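Local coordinates for GTP-binding nuclear protein GSP1 (Encephalitozoon cuniculi, PDB 4DJT) that binds guanine nucleotides as a Ran-family small GTPase and probably drives protein import into the nucleus and RNA export from it, at residues Thr25-Arg30 with Ile89-Val94; Val47-Thr52 with Val192-His197; Glu150-Ser155 with Phe162-Leu167. All coordinates share one frame; numbering follows the deposited sequence.

Contact 1 of 3, residues Thr25-Arg30 with Ile89-Val94; sequences TTYINR and ILFFDV. Unlike the reference sequence in segment 89-94: Leu90 (reference Phe). With MG (magnesium ion), chain D; GDP (guanosine-5'-diphosphate), chain C.
Tyr27, on the helix that follows the P-loop, lays one face of its ring on the edge of Phe91 in the inner strand 87-93. Its CB already lies 4.0 Å from Phe91 CE1. Tyr27 CG sits 3.8 Å from Phe91 CE1, and Tyr27 CD2 comes closest, 3.4 Å from Phe91 CZ. With CG anti to the backbone N (chi1 -180°), the ring is carried off the helix onto the sheet. The two planes meet at 62°, an edge-to-face pair. Farther out, Tyr27 CE2 reaches Ile89 CD1 at 4.2 Å, and the hydroxyl hydrogen-bonds to the carbonyl oxygen of Phe162, which also stacks on the ring. The backbone oxygen of Tyr27 takes Arg30 NH2 in the plane of the guanidinium. The two residues just before Tyr27 face GDP: Thr25 OG1 binds the magnesium ion at 2.1 Å, with GDP O1B and four waters completing six ligands, while both the N and OG1 of Thr26 donate to GDP O1A. Helix 24-28 is thus packed through Tyr27 on strand 87-93, with Pro165 and Phe166 of helix 164-174 also against the tyrosine and Leu16 of strand 11-17 beside Ile89 and Phe91.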
loop_
_atom_site.group_PDB
_atom_site.type_symbol
_atom_site.label_atom_id
_atom_site.label_comp_id
_atom_site.label_asym_id
_atom_site.label_seq_id
_atom_site.Cartn_x
_atom_site.Cartn_y
_atom_site.Cartn_z
ATOM N N THR A 25 -3.501 -4.745 5.747
ATOM C CA THR A 25 -3.392 -4.363 7.146
ATOM C C THR A 25 -2.184 -4.995 7.810
ATOM O O THR A 25 -1.442 -4.312 8.548
ATOM C CB THR A 25 -4.715 -4.707 7.880
ATOM O OG1 THR A 25 -5.784 -3.989 7.242
ATOM C CG2 THR A 25 -4.637 -4.315 9.334
ATOM N N THR A 26 -1.913 -6.258 7.494
ATOM C CA THR A 26 -0.706 -6.929 8.024
ATOM C C THR A 26 0.575 -6.173 7.648
ATOM O O THR A 26 1.506 -6.025 8.480
ATOM C CB THR A 26 -0.639 -8.421 7.610
ATOM O OG1 THR A 26 -1.860 -9.079 8.025
ATOM C CG2 THR A 26 0.566 -9.120 8.285
ATOM N N TYR A 27 0.599 -5.664 6.418
ATOM C CA TYR A 27 1.718 -4.898 5.914
ATOM C C TYR A 27 1.943 -3.628 6.713
ATOM O O TYR A 27 3.033 -3.426 7.245
ATOM C CB TYR A 27 1.489 -4.532 4.475
ATOM C CG TYR A 27 2.610 -3.718 3.824
ATOM C CD1 TYR A 27 3.840 -4.308 3.513
ATOM C CD2 TYR A 27 2.411 -2.412 3.451
ATOM C CE1 TYR A 27 4.840 -3.591 2.888
ATOM C CE2 TYR A 27 3.409 -1.683 2.822
ATOM C CZ TYR A 27 4.628 -2.278 2.553
ATOM O OH TYR A 27 5.619 -1.531 1.906
ATOM N N ILE A 28 0.904 -2.786 6.835
ATOM C CA ILE A 28 1.093 -1.418 7.324
ATOM C C ILE A 28 0.871 -1.235 8.828
ATOM O O ILE A 28 1.369 -0.283 9.392
ATOM C CB ILE A 28 0.182 -0.441 6.585
ATOM C CG1 ILE A 28 0.695 1.015 6.704
ATOM C CG2 ILE A 28 -1.261 -0.649 7.041
ATOM C CD1 ILE A 28 2.040 1.282 6.030
ATOM N N ASN A 29 0.093 -2.127 9.463
ATOM C CA ASN A 29 -0.404 -1.874 10.808
ATOM C C ASN A 29 0.713 -2.221 11.842
ATOM O O ASN A 29 0.593 -3.178 12.638
ATOM C CB ASN A 29 -1.664 -2.672 11.045
ATOM C CG ASN A 29 -2.306 -2.398 12.392
ATOM O OD1 ASN A 29 -2.073 -1.359 13.022
ATOM N ND2 ASN A 29 -3.099 -3.332 12.842
ATOM N N ARG A 30 1.804 -1.466 11.709
ATOM C CA ARG A 30 2.987 -1.584 12.540
ATOM C C ARG A 30 3.200 -0.261 13.241
ATOM O O ARG A 30 2.597 0.745 12.899
ATOM C CB ARG A 30 4.202 -1.985 11.675
ATOM C CG ARG A 30 3.996 -3.315 10.966
ATOM C CD ARG A 30 5.097 -3.604 9.929
ATOM N NE ARG A 30 5.464 -4.993 10.046
ATOM C CZ ARG A 30 4.973 -5.987 9.321
ATOM N NH1 ARG A 30 5.373 -7.234 9.568
ATOM N NH2 ARG A 30 4.160 -5.749 8.306
ATOM N N ILE A 89 -0.211 1.582 -3.244
ATOM C CA ILE A 89 0.425 0.303 -3.170
ATOM C C ILE A 89 -0.687 -0.709 -3.293
ATOM O O ILE A 89 -1.626 -0.703 -2.501
ATOM C CB ILE A 89 1.234 0.064 -1.845
ATOM C CG1 ILE A 89 2.269 1.158 -1.650
ATOM C CG2 ILE A 89 1.928 -1.301 -1.877
ATOM C CD1 ILE A 89 2.990 1.129 -0.303
ATOM N N LEU A 90 -0.630 -1.504 -4.355
ATOM C CA LEU A 90 -1.720 -2.408 -4.712
ATOM C C LEU A 90 -1.261 -3.827 -4.503
ATOM O O LEU A 90 -0.240 -4.242 -5.055
ATOM C CB LEU A 90 -2.143 -2.152 -6.183
ATOM C CG LEU A 90 -3.145 -3.139 -6.797
ATOM C CD1 LEU A 90 -4.470 -3.154 -6.047
ATOM C CD2 LEU A 90 -3.351 -2.804 -8.276
ATOM N N PHE A 91 -1.954 -4.562 -3.624
ATOM C CA PHE A 91 -1.520 -5.883 -3.229
ATOM C C PHE A 91 -2.405 -6.940 -3.858
ATOM O O PHE A 91 -3.608 -6.729 -4.036
ATOM C CB PHE A 91 -1.673 -6.069 -1.729
ATOM C CG PHE A 91 -0.834 -5.138 -0.910
ATOM C CD1 PHE A 91 0.306 -5.580 -0.306
ATOM C CD2 PHE A 91 -1.233 -3.831 -0.710
ATOM C CE1 PHE A 91 1.106 -4.708 0.457
ATOM C CE2 PHE A 91 -0.464 -2.960 0.049
ATOM C CZ PHE A 91 0.703 -3.408 0.632
ATOM N N PHE A 92 -1.815 -8.101 -4.093
ATOM C CA PHE A 92 -2.596 -9.315 -4.223
ATOM C C PHE A 92 -1.960 -10.428 -3.406
ATOM O O PHE A 92 -0.853 -10.312 -2.921
ATOM C CB PHE A 92 -2.781 -9.700 -5.704
ATOM C CG PHE A 92 -1.521 -10.175 -6.377
ATOM C CD1 PHE A 92 -0.550 -9.267 -6.791
ATOM C CD2 PHE A 92 -1.317 -11.526 -6.628
ATOM C CE1 PHE A 92 0.612 -9.690 -7.382
ATOM C CE2 PHE A 92 -0.151 -11.960 -7.248
ATOM C CZ PHE A 92 0.817 -11.039 -7.610
ATOM N N ASP A 93 -2.712 -11.508 -3.262
ATOM C CA ASP A 93 -2.304 -12.703 -2.566
ATOM C C ASP A 93 -1.897 -13.711 -3.640
ATOM O O ASP A 93 -2.732 -14.104 -4.481
ATOM C CB ASP A 93 -3.520 -13.196 -1.787
ATOM C CG ASP A 93 -3.278 -14.488 -1.009
ATOM O OD1 ASP A 93 -2.308 -15.226 -1.289
ATOM O OD2 ASP A 93 -4.120 -14.766 -0.122
ATOM N N VAL A 94 -0.629 -14.113 -3.631
ATOM C CA VAL A 94 -0.091 -14.991 -4.669
ATOM C C VAL A 94 -0.727 -16.375 -4.643
ATOM O O VAL A 94 -0.530 -17.171 -5.577
ATOM C CB VAL A 94 1.439 -15.188 -4.548
ATOM C CG1 VAL A 94 2.166 -13.894 -4.779
ATOM C CG2 VAL A 94 1.818 -15.813 -3.212
HETATM MG MG MG D . -7.464 -4.733 6.263
HETATM P PB GDP C . -6.399 -7.208 4.290
HETATM O O1B GDP C . -6.128 -6.006 5.209
HETATM O O2B GDP C . -5.860 -7.059 2.877
HETATM O O3B GDP C . -7.843 -7.695 4.398
HETATM O O3A GDP C . -5.604 -8.489 4.874
HETATM P PA GDP C . -5.090 -8.762 6.357
HETATM O O1A GDP C . -3.822 -7.997 6.680
HETATM O O2A GDP C . -6.264 -8.640 7.277
HETATM O "O5'" GDP C . -4.627 -10.276 6.324
HETATM C "C5'" GDP C . -5.564 -11.270 5.866
HETATM C "C4'" GDP C . -5.064 -12.623 6.336
HETATM O "O4'" GDP C . -3.881 -12.945 5.634
HETATM C "C3'" GDP C . -4.684 -12.629 7.793
HETATM O "O3'" GDP C . -4.983 -13.906 8.319
HETATM C "C2'" GDP C . -3.197 -12.458 7.826
HETATM O "O2'" GDP C . -2.540 -13.082 8.946
HETATM C "C1'" GDP C . -2.814 -13.119 6.522
HETATM N N9 GDP C . -1.623 -12.506 5.950
HETATM C C8 GDP C . -1.402 -11.212 5.626
HETATM N N7 GDP C . -0.144 -11.071 5.136
HETATM C C5 GDP C . 0.409 -12.281 5.080
HETATM C C6 GDP C . 1.700 -12.848 4.654
HETATM O O6 GDP C . 2.623 -12.129 4.170
HETATM N N1 GDP C . 1.866 -14.181 4.789
HETATM C C2 GDP C . 0.894 -14.987 5.305
HETATM N N2 GDP C . 1.110 -16.298 5.420
HETATM N N3 GDP C . -0.303 -14.528 5.717
HETATM C C4 GDP C . -0.571 -13.213 5.624
HETATM O O HOH W 1 -7.245 -3.131 4.923
HETATM O O HOH W 2 -8.594 -3.531 7.445
HETATM O O HOH W 3 -9.160 -5.360 5.086
HETATM O O HOH W 4 -7.640 -6.349 7.599
#

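Contact 2 of 3, residues Val47-Thr52 with Val192-His197; sequences VNHPVT and VNYDYH
One face of the Tyr194 ring is covered by Val47, whose CG2 stands over the centre, 3.5 Å from the centroid and 14° off the normal, a CH-pi contact. The closest ring carbon is Tyr194 CD1, 3.4 Å from Val47 CG2. The imidazole of His49 has Val47 CG1 over one face, toward the rim, and the phenol at its edge. There His49 NE2 donates to Tyr194 OH across 2.8 Å, the N-H pointing nearly straight at the oxygen (158°) and the acceptor close to the imidazole plane. Tyr194 CG lies between the backbone N and the carbonyl carbon (chi1 48°), which directs the phenol from the C-terminal chain toward strand 46-54. Two further bonds fix the polar ends: Tyr194 OH also pairs with Asp67 OD2, and His49 ND1 with Lys38 NZ. Beside the tyrosine, Asn193 OD1 accepts from Asp195 N in an Asx turn. Asp67 also bonds the magnesium ligand Thr25, so the phenol joins the second shell of the metal site, consistent with GDP-bound Ran, where the C-terminal extension packs against the GTPase domain.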
loop_
_atom_site.group_PDB
_atom_site.type_symbol
_atom_site.label_atom_id
_atom_site.label_comp_id
_atom_site.label_asym_id
_atom_site.label_seq_id
_atom_site.Cartn_x
_atom_site.Cartn_y
_atom_site.Cartn_z
ATOM N N VAL A 47 -7.851 4.256 8.439
ATOM C CA VAL A 47 -6.818 4.653 9.355
ATOM C C VAL A 47 -5.640 5.200 8.558
ATOM O O VAL A 47 -5.173 4.564 7.608
ATOM C CB VAL A 47 -6.328 3.433 10.184
ATOM C CG1 VAL A 47 -5.065 3.764 10.981
ATOM C CG2 VAL A 47 -7.448 2.942 11.096
ATOM N N ASN A 48 -5.147 6.364 8.956
ATOM C CA ASN A 48 -3.859 6.845 8.452
ATOM C C ASN A 48 -2.706 6.391 9.314
ATOM O O ASN A 48 -2.707 6.632 10.515
ATOM C CB ASN A 48 -3.785 8.361 8.378
ATOM C CG ASN A 48 -2.456 8.821 7.816
ATOM O OD1 ASN A 48 -2.142 8.473 6.709
ATOM N ND2 ASN A 48 -1.675 9.586 8.587
ATOM N N HIS A 49 -1.693 5.804 8.671
ATOM C CA HIS A 49 -0.430 5.372 9.318
ATOM C C HIS A 49 0.715 6.223 8.842
ATOM O O HIS A 49 1.188 6.046 7.728
ATOM C CB HIS A 49 -0.137 3.912 8.944
ATOM C CG HIS A 49 -1.149 2.927 9.444
ATOM N ND1 HIS A 49 -1.076 2.376 10.671
ATOM C CD2 HIS A 49 -2.254 2.344 8.817
ATOM C CE1 HIS A 49 -2.092 1.491 10.821
ATOM N NE2 HIS A 49 -2.806 1.478 9.691
ATOM N N PRO A 50 1.155 7.183 9.651
ATOM C CA PRO A 50 2.354 7.942 9.245
ATOM C C PRO A 50 3.613 7.121 9.401
ATOM O O PRO A 50 3.845 6.533 10.465
ATOM C CB PRO A 50 2.398 9.124 10.192
ATOM C CG PRO A 50 1.222 9.018 11.070
ATOM C CD PRO A 50 0.431 7.807 10.780
ATOM N N VAL A 51 4.417 7.091 8.340
ATOM C CA VAL A 51 5.766 6.494 8.390
ATOM C C VAL A 51 6.794 7.483 7.774
ATOM O O VAL A 51 6.657 7.920 6.617
ATOM C CB VAL A 51 5.829 5.097 7.742
ATOM C CG1 VAL A 51 5.393 5.125 6.266
ATOM C CG2 VAL A 51 7.223 4.506 7.889
ATOM N N THR A 52 7.800 7.807 8.574
ATOM C CA THR A 52 8.833 8.759 8.229
ATOM C C THR A 52 10.157 8.020 8.018
ATOM O O THR A 52 10.559 7.169 8.820
ATOM C CB THR A 52 9.028 9.796 9.338
ATOM O OG1 THR A 52 7.793 10.500 9.534
ATOM C CG2 THR A 52 10.156 10.805 8.937
ATOM N N VAL A 192 -3.207 -3.483 17.374
ATOM C CA VAL A 192 -4.424 -2.700 17.339
ATOM C C VAL A 192 -5.264 -3.231 16.194
ATOM O O VAL A 192 -4.869 -3.155 15.020
ATOM C CB VAL A 192 -4.183 -1.191 17.108
ATOM C CG1 VAL A 192 -5.524 -0.444 17.031
ATOM C CG2 VAL A 192 -3.286 -0.618 18.218
ATOM N N ASN A 193 -6.386 -3.836 16.539
ATOM C CA ASN A 193 -7.343 -4.237 15.528
ATOM C C ASN A 193 -8.400 -3.163 15.356
ATOM O O ASN A 193 -9.205 -2.914 16.258
ATOM C CB ASN A 193 -8.022 -5.543 15.914
ATOM C CG ASN A 193 -9.276 -5.789 15.098
ATOM O OD1 ASN A 193 -9.283 -5.558 13.888
ATOM N ND2 ASN A 193 -10.372 -6.251 15.781
ATOM N N TYR A 194 -8.417 -2.531 14.186
ATOM C CA TYR A 194 -9.382 -1.500 13.901
ATOM C C TYR A 194 -10.402 -1.945 12.844
ATOM O O TYR A 194 -11.194 -1.113 12.349
ATOM C CB TYR A 194 -8.705 -0.183 13.469
ATOM C CG TYR A 194 -7.647 -0.303 12.430
ATOM C CD1 TYR A 194 -7.970 -0.442 11.071
ATOM C CD2 TYR A 194 -6.298 -0.278 12.786
ATOM C CE1 TYR A 194 -6.979 -0.570 10.118
ATOM C CE2 TYR A 194 -5.315 -0.383 11.836
ATOM C CZ TYR A 194 -5.669 -0.501 10.489
ATOM O OH TYR A 194 -4.706 -0.620 9.535
ATOM N N ASP A 195 -10.398 -3.235 12.522
ATOM C CA ASP A 195 -11.231 -3.726 11.446
ATOM C C ASP A 195 -12.679 -3.812 11.937
ATOM O O ASP A 195 -12.945 -4.267 13.043
ATOM C CB ASP A 195 -10.819 -5.138 11.007
ATOM C CG ASP A 195 -9.519 -5.187 10.276
ATOM O OD1 ASP A 195 -8.851 -4.152 10.088
ATOM O OD2 ASP A 195 -9.163 -6.293 9.860
ATOM N N TYR A 196 -13.610 -3.492 11.055
ATOM C CA TYR A 196 -15.012 -3.781 11.307
ATOM C C TYR A 196 -15.185 -5.285 11.272
ATOM O O TYR A 196 -14.540 -5.982 10.492
ATOM C CB TYR A 196 -15.911 -3.139 10.252
ATOM C CG TYR A 196 -15.709 -1.643 10.073
ATOM C CD1 TYR A 196 -15.480 -0.813 11.166
ATOM C CD2 TYR A 196 -15.827 -1.051 8.824
ATOM C CE1 TYR A 196 -15.348 0.556 11.017
ATOM C CE2 TYR A 196 -15.683 0.314 8.667
ATOM C CZ TYR A 196 -15.445 1.107 9.766
ATOM O OH TYR A 196 -15.277 2.475 9.621
ATOM N N HIS A 197 -16.056 -5.795 12.121
ATOM C CA HIS A 197 -16.384 -7.198 12.067
ATOM C C HIS A 197 -17.194 -7.499 10.818
ATOM O O HIS A 197 -18.133 -6.772 10.491
ATOM C CB HIS A 197 -17.169 -7.630 13.294
ATOM C CG HIS A 197 -17.417 -9.111 13.334
ATOM N ND1 HIS A 197 -16.425 -10.005 13.560
ATOM C CD2 HIS A 197 -18.567 -9.857 13.059
ATOM C CE1 HIS A 197 -16.939 -11.267 13.511
ATOM N NE2 HIS A 197 -18.242 -11.172 13.189
#

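Contact 3 of 3, residues Glu150-Ser155 with Phe162-Leu167; sequences EYFEIS and FGLPFL. With GDP (guanosine-5'-diphosphate), chain C.
Strand 150-154 leads into the guanine-binding loop that holds Ser155, Ala156 and Lys157, and helix 164-174 follows and packs on the sheet; this contact joins that strand to the helix. Its centre is the ring of Phe152. Leu164 CB stands over one face, 3.9 Å from the ring centroid and 18° off the normal, in a CH-pi contact displaced toward the rim. The nearest ring atoms are CE1 and CD1; Phe152 CE1 lies 3.8 Å from Leu164 CB, and Phe152 CD1 also meets Leu164 CD1 at 3.9 Å. The CD2-CE2 rim of the ring reaches the helix backbone and the proline: Phe152 CE2 is 3.9 Å from Pro165 CA, and Phe152 CD2 is 4.1 Å from Pro165 CG. Phe152 CG sits anti to the carbonyl carbon (chi1 -57°), a setting that lays the ring across Leu164 and Pro165. No hydrogen bond crosses between the segments, so the join is made by apolar surfaces. Ile154 also turns its side chain to the helix but stays farther off, packing instead on Tyr27 and Phe91. Polar ties flank the contact: the Glu153 carbonyl oxygen accepts from Asn161 ND2 in the intervening loop, and Leu167 N donates to Gly163 O at 2.8 Å. Just past the strand, Ser155 OG lies 3.2 Å from GDP O6 and also bonds Asp128 OD1, which itself binds the nucleotide. Backbone bonds from Phe152 to Val122 and Ala124 tie strand 150-154 to its neighbour 120-125. An edge strand, a base-binding loop and the last helix of the G domain in this order are characteristic of the Ras-like fold.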
loop_
_atom_site.group_PDB
_atom_site.type_symbol
_atom_site.label_atom_id
_atom_site.label_comp_id
_atom_site.label_asym_id
_atom_site.label_seq_id
_atom_site.Cartn_x
_atom_site.Cartn_y
_atom_site.Cartn_z
ATOM N N GLU A 150 5.817 -0.977 -11.272
ATOM C CA GLU A 150 6.922 -1.441 -10.470
ATOM C C GLU A 150 6.369 -2.496 -9.533
ATOM O O GLU A 150 5.271 -2.351 -9.024
ATOM C CB GLU A 150 7.555 -0.293 -9.687
ATOM C CG GLU A 150 8.954 -0.626 -9.177
ATOM C CD GLU A 150 10.043 -0.479 -10.235
ATOM O OE1 GLU A 150 9.733 -0.052 -11.351
ATOM O OE2 GLU A 150 11.242 -0.748 -9.926
ATOM N N TYR A 151 7.106 -3.595 -9.374
ATOM C CA TYR A 151 6.558 -4.841 -8.844
ATOM C C TYR A 151 7.514 -5.400 -7.823
ATOM O O TYR A 151 8.697 -5.566 -8.098
ATOM C CB TYR A 151 6.369 -5.841 -9.996
ATOM C CG TYR A 151 5.749 -7.193 -9.649
ATOM C CD1 TYR A 151 4.364 -7.388 -9.732
ATOM C CD2 TYR A 151 6.537 -8.272 -9.276
ATOM C CE1 TYR A 151 3.785 -8.622 -9.456
ATOM C CE2 TYR A 151 5.954 -9.527 -9.007
ATOM C CZ TYR A 151 4.598 -9.683 -9.099
ATOM O OH TYR A 151 4.018 -10.891 -8.831
ATOM N N PHE A 152 6.986 -5.727 -6.648
ATOM C CA PHE A 152 7.789 -6.370 -5.612
ATOM C C PHE A 152 7.117 -7.607 -5.062
ATOM O O PHE A 152 5.904 -7.636 -4.897
ATOM C CB PHE A 152 8.047 -5.407 -4.446
ATOM C CG PHE A 152 8.727 -4.132 -4.863
ATOM C CD1 PHE A 152 10.063 -4.132 -5.197
ATOM C CD2 PHE A 152 8.006 -2.965 -5.026
ATOM C CE1 PHE A 152 10.698 -2.974 -5.629
ATOM C CE2 PHE A 152 8.631 -1.805 -5.430
ATOM C CZ PHE A 152 9.974 -1.802 -5.728
ATOM N N GLU A 153 7.934 -8.619 -4.763
ATOM C CA GLU A 153 7.476 -9.810 -4.011
ATOM C C GLU A 153 7.770 -9.551 -2.541
ATOM O O GLU A 153 8.892 -9.175 -2.183
ATOM C CB GLU A 153 8.185 -11.065 -4.541
ATOM C CG GLU A 153 7.930 -11.241 -6.037
ATOM C CD GLU A 153 8.467 -12.538 -6.643
ATOM O OE1 GLU A 153 9.401 -13.158 -6.048
ATOM O OE2 GLU A 153 7.939 -12.925 -7.725
ATOM N N ILE A 154 6.746 -9.630 -1.696
ATOM C CA ILE A 154 6.916 -9.325 -0.250
ATOM C C ILE A 154 6.228 -10.388 0.625
ATOM O O ILE A 154 5.350 -11.130 0.176
ATOM C CB ILE A 154 6.315 -7.941 0.155
ATOM C CG1 ILE A 154 4.807 -7.935 0.032
ATOM C CG2 ILE A 154 6.843 -6.786 -0.728
ATOM C CD1 ILE A 154 4.127 -6.667 0.597
ATOM N N SER A 155 6.575 -10.368 1.899
ATOM C CA SER A 155 5.758 -11.012 2.936
ATOM C C SER A 155 5.387 -9.971 3.999
ATOM O O SER A 155 6.211 -9.499 4.747
ATOM C CB SER A 155 6.475 -12.212 3.576
ATOM O OG SER A 155 5.738 -12.647 4.731
ATOM N N PHE A 162 9.804 -4.678 3.267
ATOM C CA PHE A 162 8.825 -3.685 3.668
ATOM C C PHE A 162 9.109 -2.343 3.030
ATOM O O PHE A 162 8.197 -1.652 2.585
ATOM C CB PHE A 162 8.811 -3.463 5.186
ATOM C CG PHE A 162 7.882 -2.352 5.614
ATOM C CD1 PHE A 162 6.536 -2.596 5.820
ATOM C CD2 PHE A 162 8.335 -1.039 5.739
ATOM C CE1 PHE A 162 5.667 -1.588 6.161
ATOM C CE2 PHE A 162 7.479 -0.012 6.080
ATOM C CZ PHE A 162 6.124 -0.289 6.324
ATOM N N GLY A 163 10.387 -1.948 3.060
ATOM C CA GLY A 163 10.771 -0.649 2.577
ATOM C C GLY A 163 10.740 -0.419 1.096
ATOM O O GLY A 163 10.747 0.768 0.665
ATOM N N LEU A 164 10.739 -1.492 0.285
ATOM C CA LEU A 164 10.978 -1.309 -1.150
ATOM C C LEU A 164 9.899 -0.446 -1.849
ATOM O O LEU A 164 10.253 0.416 -2.647
ATOM C CB LEU A 164 11.181 -2.663 -1.886
ATOM C CG LEU A 164 12.385 -3.486 -1.400
ATOM C CD1 LEU A 164 12.501 -4.751 -2.256
ATOM C CD2 LEU A 164 13.682 -2.675 -1.482
ATOM N N PRO A 165 8.582 -0.686 -1.558
ATOM C CA PRO A 165 7.596 0.161 -2.225
ATOM C C PRO A 165 7.788 1.632 -1.883
ATOM O O PRO A 165 7.648 2.486 -2.745
ATOM C CB PRO A 165 6.260 -0.368 -1.701
ATOM C CG PRO A 165 6.580 -1.828 -1.398
ATOM C CD PRO A 165 7.931 -1.720 -0.752
ATOM N N PHE A 166 8.100 1.912 -0.618
ATOM C CA PHE A 166 8.285 3.306 -0.175
ATOM C C PHE A 166 9.542 3.904 -0.776
ATOM O O PHE A 166 9.573 5.082 -1.175
ATOM C CB PHE A 166 8.304 3.391 1.355
ATOM C CG PHE A 166 7.005 3.038 1.981
ATOM C CD1 PHE A 166 5.919 3.870 1.843
ATOM C CD2 PHE A 166 6.829 1.826 2.638
ATOM C CE1 PHE A 166 4.688 3.519 2.347
ATOM C CE2 PHE A 166 5.617 1.488 3.149
ATOM C CZ PHE A 166 4.536 2.324 3.027
ATOM N N LEU A 167 10.595 3.123 -0.852
ATOM C CA LEU A 167 11.826 3.584 -1.500
ATOM C C LEU A 167 11.560 3.996 -2.940
ATOM O O LEU A 167 11.978 5.070 -3.377
ATOM C CB LEU A 167 12.905 2.511 -1.430
ATOM C CG LEU A 167 14.300 2.864 -1.977
ATOM C CD1 LEU A 167 14.879 4.090 -1.284
ATOM C CD2 LEU A 167 15.244 1.656 -1.863
HETATM P PB GDP C . -6.399 -7.208 4.290
HETATM O O1B GDP C . -6.128 -6.006 5.209
HETATM O O2B GDP C . -5.860 -7.059 2.877
HETATM O O3B GDP C . -7.843 -7.695 4.398
HETATM O O3A GDP C . -5.604 -8.489 4.874
HETATM P PA GDP C . -5.090 -8.762 6.357
HETATM O O1A GDP C . -3.822 -7.997 6.680
HETATM O O2A GDP C . -6.264 -8.640 7.277
HETATM O "O5'" GDP C . -4.627 -10.276 6.324
HETATM C "C5'" GDP C . -5.564 -11.270 5.866
HETATM C "C4'" GDP C . -5.064 -12.623 6.336
HETATM O "O4'" GDP C . -3.881 -12.945 5.634
HETATM C "C3'" GDP C . -4.684 -12.629 7.793
HETATM O "O3'" GDP C . -4.983 -13.906 8.319
HETATM C "C2'" GDP C . -3.197 -12.458 7.826
HETATM O "O2'" GDP C . -2.540 -13.082 8.946
HETATM C "C1'" GDP C . -2.814 -13.119 6.522
HETATM N N9 GDP C . -1.623 -12.506 5.950
HETATM C C8 GDP C . -1.402 -11.212 5.626
HETATM N N7 GDP C . -0.144 -11.071 5.136
HETATM C C5 GDP C . 0.409 -12.281 5.080
HETATM C C6 GDP C . 1.700 -12.848 4.654
HETATM O O6 GDP C . 2.623 -12.129 4.170
HETATM N N1 GDP C . 1.866 -14.181 4.789
HETATM C C2 GDP C . 0.894 -14.987 5.305
HETATM N N2 GDP C . 1.110 -16.298 5.420
HETATM N N3 GDP C . -0.303 -14.528 5.717
HETATM C C4 GDP C . -0.571 -13.213 5.624
#

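In the fold
The three contacts meet around helix 24-28. Contact 1 touches contact 2 through Asn29, whose ND2 lies 2.8 Å from Val192 O, and through Ile28 against His49; their centres are about 12 Å apart. On its other side contact 1 meets contact 3, about 10 Å away between centres, where Phe92 CZ lies 3.4 Å from Tyr151 OH. Contacts 2 and 3, about 19 Å apart between centres, fall on opposite sides of the chain's centre, with Val51 and Phe166 touching. All three reach the same sheet. Around GDP, contact 1 brings Thr25 to the magnesium ion and Thr25 and Thr26 to the phosphates, contact 3 brings Ser155 to the base, and the side chain of Tyr194 in contact 2 lies about 6 Å, at its nearest atom, from the magnesium ion.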